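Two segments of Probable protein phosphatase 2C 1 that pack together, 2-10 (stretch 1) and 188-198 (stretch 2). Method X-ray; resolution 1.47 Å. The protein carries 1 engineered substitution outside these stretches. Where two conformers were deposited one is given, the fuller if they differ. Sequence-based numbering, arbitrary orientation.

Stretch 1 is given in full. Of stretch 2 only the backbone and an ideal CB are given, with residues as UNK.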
ATOM      1  N   LEU A   2     -18.801 -10.214  -6.408  1.00 16.20           N
ATOM      2  CA  LEU A   2     -18.336 -10.309  -5.034  1.00 16.26           C
ATOM      3  C   LEU A   2     -19.414 -10.951  -4.178  1.00 17.51           C
ATOM      4  O   LEU A   2     -20.605 -10.671  -4.352  1.00 20.03           O
ATOM      5  CB  LEU A   2     -18.064  -8.918  -4.450  1.00 15.56           C
ATOM      6  CG  LEU A   2     -16.944  -8.087  -5.075  1.00 14.38           C
ATOM      7  CD1 LEU A   2     -16.881  -6.697  -4.447  1.00 15.59           C
ATOM      8  CD2 LEU A   2     -15.621  -8.804  -4.912  1.00 15.11           C
ATOM      9  N   THR A   3     -18.991 -11.805  -3.253  1.00 14.97           N
ATOM     10  CA  THR A   3     -19.827 -12.238  -2.140  1.00 15.56           C
ATOM     11  C   THR A   3     -19.377 -11.422  -0.936  1.00 15.55           C
ATOM     12  O   THR A   3     -18.194 -11.456  -0.576  1.00 17.10           O
ATOM     13  CB  THR A   3     -19.639 -13.732  -1.876  1.00 19.17           C
ATOM     14  OG1 THR A   3     -19.919 -14.464  -3.075  1.00 21.48           O
ATOM     15  CG2 THR A   3     -20.580 -14.201  -0.770  1.00 20.15           C
ATOM     16  N   ILE A   4     -20.303 -10.675  -0.333  1.00 14.65           N
ATOM     17  CA  ILE A   4     -19.969  -9.610   0.613  1.00 13.10           C
ATOM     18  C   ILE A   4     -20.602  -9.900   1.968  1.00 17.71           C
ATOM     19  O   ILE A   4     -21.812 -10.147   2.054  1.00 19.99           O
ATOM     20  CB  ILE A   4     -20.417  -8.229   0.097  1.00 15.08           C
ATOM     21  CG1 ILE A   4     -19.893  -7.983  -1.323  1.00 15.26           C
ATOM     22  CG2 ILE A   4     -19.948  -7.109   1.040  1.00 15.75           C
ATOM     23  CD1 ILE A   4     -20.355  -6.673  -1.942  1.00 15.99           C
ATOM     24  N   GLY A   5     -19.789  -9.838   3.023  1.00 14.98           N
ATOM     25  CA  GLY A   5     -20.285  -9.859   4.389  1.00 15.79           C
ATOM     26  C   GLY A   5     -19.817  -8.623   5.139  1.00 14.74           C
ATOM     27  O   GLY A   5     -18.780  -8.040   4.814  1.00 15.04           O
ATOM     28  N   THR A   6     -20.592  -8.218   6.147  1.00 13.64           N
ATOM     29  CA  THR A   6     -20.289  -7.002   6.896  1.00 14.93           C
ATOM     30  C   THR A   6     -20.543  -7.222   8.383  1.00 15.00           C
ATOM     31  O   THR A   6     -21.350  -8.063   8.782  1.00 17.49           O
ATOM     32  CB  THR A   6     -21.154  -5.806   6.463  1.00 15.54           C
ATOM     33  OG1 THR A   6     -22.521  -6.055   6.821  1.00 16.87           O
ATOM     34  CG2 THR A   6     -21.074  -5.560   4.956  1.00 15.19           C
ATOM     35  N   HIS A   7     -19.867  -6.425   9.206  1.00 14.42           N
ATOM     36  CA  HIS A   7     -20.171  -6.396  10.630  1.00 14.36           C
ATOM     37  C   HIS A   7     -19.763  -5.047  11.192  1.00 14.59           C
ATOM     38  O   HIS A   7     -18.687  -4.535  10.872  1.00 15.62           O
ATOM     39  CB  HIS A   7     -19.474  -7.525  11.398  1.00 16.12           C
ATOM     40  CG  HIS A   7     -20.105  -7.825  12.722  1.00 16.75           C
ATOM     41  ND1 HIS A   7     -21.242  -8.596  12.847  1.00 22.37           N
ATOM     42  CD2 HIS A   7     -19.766  -7.447  13.978  1.00 17.28           C
ATOM     43  CE1 HIS A   7     -21.572  -8.683  14.124  1.00 18.64           C
ATOM     44  NE2 HIS A   7     -20.693  -7.997  14.831  1.00 20.22           N
ATOM     45  N   LEU A   8     -20.638  -4.464  12.008  1.00 16.06           N
ATOM     46  CA  LEU A   8     -20.416  -3.143  12.581  0.52 14.75           C
ATOM     47  C   LEU A   8     -20.545  -3.227  14.091  1.00 18.69           C
ATOM     48  O   LEU A   8     -21.517  -3.795  14.605  1.00 20.53           O
ATOM     49  CB  LEU A   8     -21.441  -2.143  12.050  0.52 17.45           C
ATOM     50  CG  LEU A   8     -20.997  -1.365  10.819  0.52 15.72           C
ATOM     51  CD1 LEU A   8     -20.923  -2.290   9.625  0.52 20.48           C
ATOM     52  CD2 LEU A   8     -21.947  -0.201  10.555  0.52 19.29           C
ATOM     53  N   ILE A   9     -19.568  -2.668  14.796  1.00 16.38           N
ATOM     54  CA  ILE A   9     -19.607  -2.596  16.255  1.00 16.63           C
ATOM     55  C   ILE A   9     -19.373  -1.146  16.656  1.00 14.95           C
ATOM     56  O   ILE A   9     -18.238  -0.652  16.564  1.00 17.08           O
ATOM     57  CB  ILE A   9     -18.574  -3.533  16.901  1.00 16.22           C
ATOM     58  CG1 ILE A   9     -18.773  -4.971  16.420  1.00 17.54           C
ATOM     59  CG2 ILE A   9     -18.678  -3.469  18.423  1.00 19.68           C
ATOM     60  CD1 ILE A   9     -17.747  -5.942  16.958  1.00 17.81           C
ATOM     61  N   PRO A  10     -20.400  -0.432  17.103  1.00 16.85           N
ATOM     62  CA  PRO A  10     -20.204   0.960  17.514  1.00 16.11           C
ATOM     63  C   PRO A  10     -19.323   1.062  18.746  1.00 16.98           C
ATOM     64  O   PRO A  10     -19.213   0.125  19.543  1.00 19.51           O
ATOM     65  CB  PRO A  10     -21.626   1.438  17.835  1.00 19.53           C
ATOM     66  CG  PRO A  10     -22.524   0.489  17.115  1.00 26.78           C
ATOM     67  CD  PRO A  10     -21.816  -0.829  17.146  1.00 21.95           C
ATOM     68  N   UNK A 188     -16.495 -18.455   5.634  1.00 19.18           N
ATOM     69  CA  UNK A 188     -17.320 -17.631   4.765  1.00 19.95           C
ATOM     70  C   UNK A 188     -17.144 -16.169   5.109  1.00 17.80           C
ATOM     71  O   UNK A 188     -16.549 -15.820   6.133  1.00 18.73           O
ATOM     72  CB  UNK A 188     -18.793 -18.031   4.873  1.00 19.95           C
ATOM     73  N   UNK A 189     -17.697 -15.312   4.239  1.00 15.77           N
ATOM     74  CA  UNK A 189     -17.481 -13.870   4.377  1.00 14.68           C
ATOM     75  C   UNK A 189     -18.205 -13.311   5.599  1.00 18.95           C
ATOM     76  O   UNK A 189     -17.717 -12.377   6.244  1.00 16.47           O
ATOM     77  CB  UNK A 189     -17.949 -13.141   3.116  1.00 14.68           C
ATOM     78  N   UNK A 190     -19.395 -13.831   5.916  1.00 17.83           N
ATOM     79  CA  UNK A 190     -20.103 -13.337   7.092  1.00 18.27           C
ATOM     80  C   UNK A 190     -19.334 -13.677   8.360  1.00 17.44           C
ATOM     81  O   UNK A 190     -19.187 -12.837   9.261  1.00 16.29           O
ATOM     82  CB  UNK A 190     -21.516 -13.921   7.155  1.00 18.27           C
ATOM     83  N   UNK A 191     -18.832 -14.908   8.438  1.00 17.51           N
ATOM     84  CA  UNK A 191     -18.073 -15.343   9.603  1.00 16.60           C
ATOM     85  C   UNK A 191     -16.773 -14.560   9.731  1.00 16.83           C
ATOM     86  O   UNK A 191     -16.364 -14.192  10.839  1.00 17.27           O
ATOM     87  CB  UNK A 191     -17.780 -16.842   9.520  1.00 16.60           C
ATOM     88  N   UNK A 192     -16.116 -14.286   8.604  1.00 14.76           N
ATOM     89  CA  UNK A 192     -14.880 -13.511   8.640  1.00 15.73           C
ATOM     90  C   UNK A 192     -15.135 -12.086   9.112  1.00 13.67           C
ATOM     91  O   UNK A 192     -14.390 -11.556   9.944  1.00 14.73           O
ATOM     92  CB  UNK A 192     -14.221 -13.496   7.259  1.00 15.73           C
ATOM     93  N   UNK A 193     -16.182 -11.443   8.585  1.00 14.12           N
ATOM     94  CA  UNK A 193     -16.450 -10.062   8.971  1.00 13.66           C
ATOM     95  C   UNK A 193     -16.747  -9.953  10.459  1.00 13.07           C
ATOM     96  O   UNK A 193     -16.256  -9.041  11.132  1.00 14.17           O
ATOM     97  CB  UNK A 193     -17.619  -9.500   8.160  1.00 13.66           C
ATOM     98  N   UNK A 194     -17.539 -10.886  10.997  1.00 14.79           N
ATOM     99  CA  UNK A 194     -17.858 -10.840  12.421  1.00 14.19           C
ATOM    100  C   UNK A 194     -16.634 -11.141  13.277  1.00 13.60           C
ATOM    101  O   UNK A 194     -16.382 -10.449  14.271  1.00 15.95           O
ATOM    102  CB  UNK A 194     -18.978 -11.830  12.745  1.00 14.19           C
ATOM    103  N   UNK A 195     -15.859 -12.165  12.913  1.00 13.46           N
ATOM    104  CA  UNK A 195     -14.680 -12.507  13.703  1.00 15.41           C
ATOM    105  C   UNK A 195     -13.652 -11.384  13.676  1.00 15.72           C
ATOM    106  O   UNK A 195     -13.036 -11.069  14.704  1.00 16.09           O
ATOM    107  CB  UNK A 195     -14.053 -13.804  13.188  1.00 15.41           C
ATOM    108  N   UNK A 196     -13.459 -10.756  12.509  1.00 14.76           N
ATOM    109  CA  UNK A 196     -12.517  -9.646  12.404  1.00 14.89           C
ATOM    110  C   UNK A 196     -12.971  -8.454  13.240  1.00 11.59           C
ATOM    111  O   UNK A 196     -12.173  -7.852  13.969  1.00 14.01           O
ATOM    112  CB  UNK A 196     -12.350  -9.228  10.942  1.00 14.89           C
ATOM    113  N   UNK A 197     -14.249  -8.084  13.127  1.00 12.98           N
ATOM    114  CA  UNK A 197     -14.759  -6.954  13.901  1.00 13.08           C
ATOM    115  C   UNK A 197     -14.649  -7.217  15.396  1.00 15.01           C
ATOM    116  O   UNK A 197     -14.257  -6.327  16.160  1.00 15.85           O
ATOM    117  CB  UNK A 197     -16.214  -6.663  13.526  1.00 13.08           C
ATOM    118  N   UNK A 198     -14.986  -8.435  15.832  1.00 15.30           N
ATOM    119  CA  UNK A 198     -14.950  -8.738  17.261  1.00 17.40           C
ATOM    120  C   UNK A 198     -13.526  -8.734  17.802  1.00 15.98           C
ATOM    121  O   UNK A 198     -13.295  -8.322  18.944  1.00 18.12           O
ATOM    122  CB  UNK A 198     -15.604 -10.095  17.530  1.00 17.40           C
TER

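Position 188 sits just before the helix, and its ideal CB finds nothing of the strand within 5.5 Å. Stretch 1 sets no demand here; Ser, Thr, Asp, Asn or Gly would suit. It is Gly188, at the N-cap.

At 189 CA-to-CB points toward the strand, and the ideal CB lies 3.8 Å from Gly5 N and 4.1 Å from Thr3 O. Gly5 has no CB, which lets the helix backbone come close; an ideal CB on Gly5 would lie 2.7 Å from the O of 189. A compact, mostly apolar, beta-branched side chain fits, such as Val or Ile, with Thr possible. Val189, rotamer m, uses both branches: CG1 reaches 3.5 Å from Thr3 O, while CG2 lies 3.5 Å from Gly5 N and 3.8 Å from Thr3 CG2.

Position 190 points sideways, its CA 4.4 Å from Gly5 CA, the closest part of the register. Nearby are the strand's Ile4 O and Thr6 N, so a polar side chain working through water is reasonable: Asp, Asn, Ser or Glu. Asp190 turns its end nearer, OD1 resting 3.6 Å from Gly5 CA. One water donates to both OD1 and Ile4 O; a second accepts from Thr6 N and has its O 2.6 Å from Asp190 OD1.

Positions 191 and 192 are out of reach of the strand and accept much that favours a helix; they are Glu191 and Ala192.

Position 193 points toward the strand, its ideal CB 3.7 Å from Thr6 C and 3.8 Å from Gly5 O. With backbone this near, a small residue is the natural choice, Ala or perhaps Ser. Ala193 packs its methyl there, and its O lies 3.6 Å from His7 CB.

At 194 the CB points sideways, 3.9 Å from His7 ND1. A side chain with a methylene stem could cover the ring: Lys, Arg, Gln, Glu or Met. Lys194, extended through all four chi angles, lays CG over one ring face in a CH-pi contact, 3.8 Å from the His7 ring centroid; its end leads away.

Position 195 points away and 196 sideways, neither in contact; they are Ala195 and Leu196.

Position 197 points toward the strand; its ideal CB lies 3.7 Å from His7 CD2 and 3.8 Å from Ile9 CD1. Small and apolar suits best. Ala197 meets the edge of the His7 ring and packs against Ile9.

At 198 CA-to-CB points sideways, the ideal CB 4.7 Å from Ile9 CD1; Glu, Gln or Lys would do. Glu198 brings CG to 4.1 Å from Ile9 CD1, and a water bound to His7 NE2 donates weakly to its OE2.

Stretch 2, residues 188-198: GVDEAAKALAE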
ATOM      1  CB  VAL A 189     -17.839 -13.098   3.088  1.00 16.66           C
ATOM      2  CG1 VAL A 189     -16.940 -13.517   1.925  1.00 15.32           C
ATOM      3  CG2 VAL A 189     -19.317 -13.262   2.732  1.00 18.59           C
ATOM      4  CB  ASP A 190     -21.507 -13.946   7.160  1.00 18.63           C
ATOM      5  CG  ASP A 190     -22.329 -13.667   5.921  1.00 26.22           C
ATOM      6  OD1 ASP A 190     -22.492 -12.481   5.563  1.00 25.19           O
ATOM      7  OD2 ASP A 190     -22.828 -14.635   5.312  1.00 32.45           O
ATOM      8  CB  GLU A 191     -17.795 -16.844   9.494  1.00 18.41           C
ATOM      9  CG  GLU A 191     -19.052 -17.731   9.591  1.00 20.74           C
ATOM     10  CD  GLU A 191     -19.961 -17.657   8.366  1.00 31.81           C
ATOM     11  OE1 GLU A 191     -19.484 -17.296   7.269  1.00 23.33           O
ATOM     12  OE2 GLU A 191     -21.166 -17.956   8.506  1.00 38.05           O
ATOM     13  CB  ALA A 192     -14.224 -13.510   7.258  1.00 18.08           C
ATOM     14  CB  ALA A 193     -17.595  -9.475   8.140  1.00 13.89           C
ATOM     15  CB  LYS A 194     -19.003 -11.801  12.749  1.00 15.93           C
ATOM     16  CG  LYS A 194     -19.479 -11.704  14.196  1.00 16.88           C
ATOM     17  CD  LYS A 194     -20.672 -12.618  14.462  1.00 18.90           C
ATOM     18  CE  LYS A 194     -21.233 -12.369  15.854  1.00 21.61           C
ATOM     19  NZ  LYS A 194     -22.393 -13.264  16.155  1.00 21.47           N
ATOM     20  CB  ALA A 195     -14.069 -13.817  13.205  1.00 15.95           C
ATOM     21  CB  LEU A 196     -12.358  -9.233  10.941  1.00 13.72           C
ATOM     22  CG  LEU A 196     -11.528 -10.143  10.032  1.00 14.72           C
ATOM     23  CD1 LEU A 196     -11.724  -9.738   8.564  1.00 15.12           C
ATOM     24  CD2 LEU A 196     -10.039 -10.136  10.405  1.00 15.32           C
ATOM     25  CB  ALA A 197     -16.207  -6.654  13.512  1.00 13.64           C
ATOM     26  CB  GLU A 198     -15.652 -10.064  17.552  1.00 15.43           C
ATOM     27  CG  GLU A 198     -17.167  -9.968  17.442  1.00 22.15           C
ATOM     28  CD  GLU A 198     -17.878 -11.249  17.827  1.00 33.20           C
ATOM     29  OE1 GLU A 198     -17.262 -12.334  17.745  1.00 35.99           O
ATOM     30  OE2 GLU A 198     -19.061 -11.166  18.212  1.00 33.63           O
TER
HETATM   31  O   HOH W   1     -23.321 -12.177   3.098  1.00 34.27           O
HETATM   32  O   HOH W   2     -22.876 -10.097   6.648  1.00 29.36           O
HETATM   33  O   HOH W   3     -21.370 -10.917   9.509  1.00 33.40           O
HETATM   34  O   HOH W   4     -20.678  -8.164  17.534  1.00 34.74           O
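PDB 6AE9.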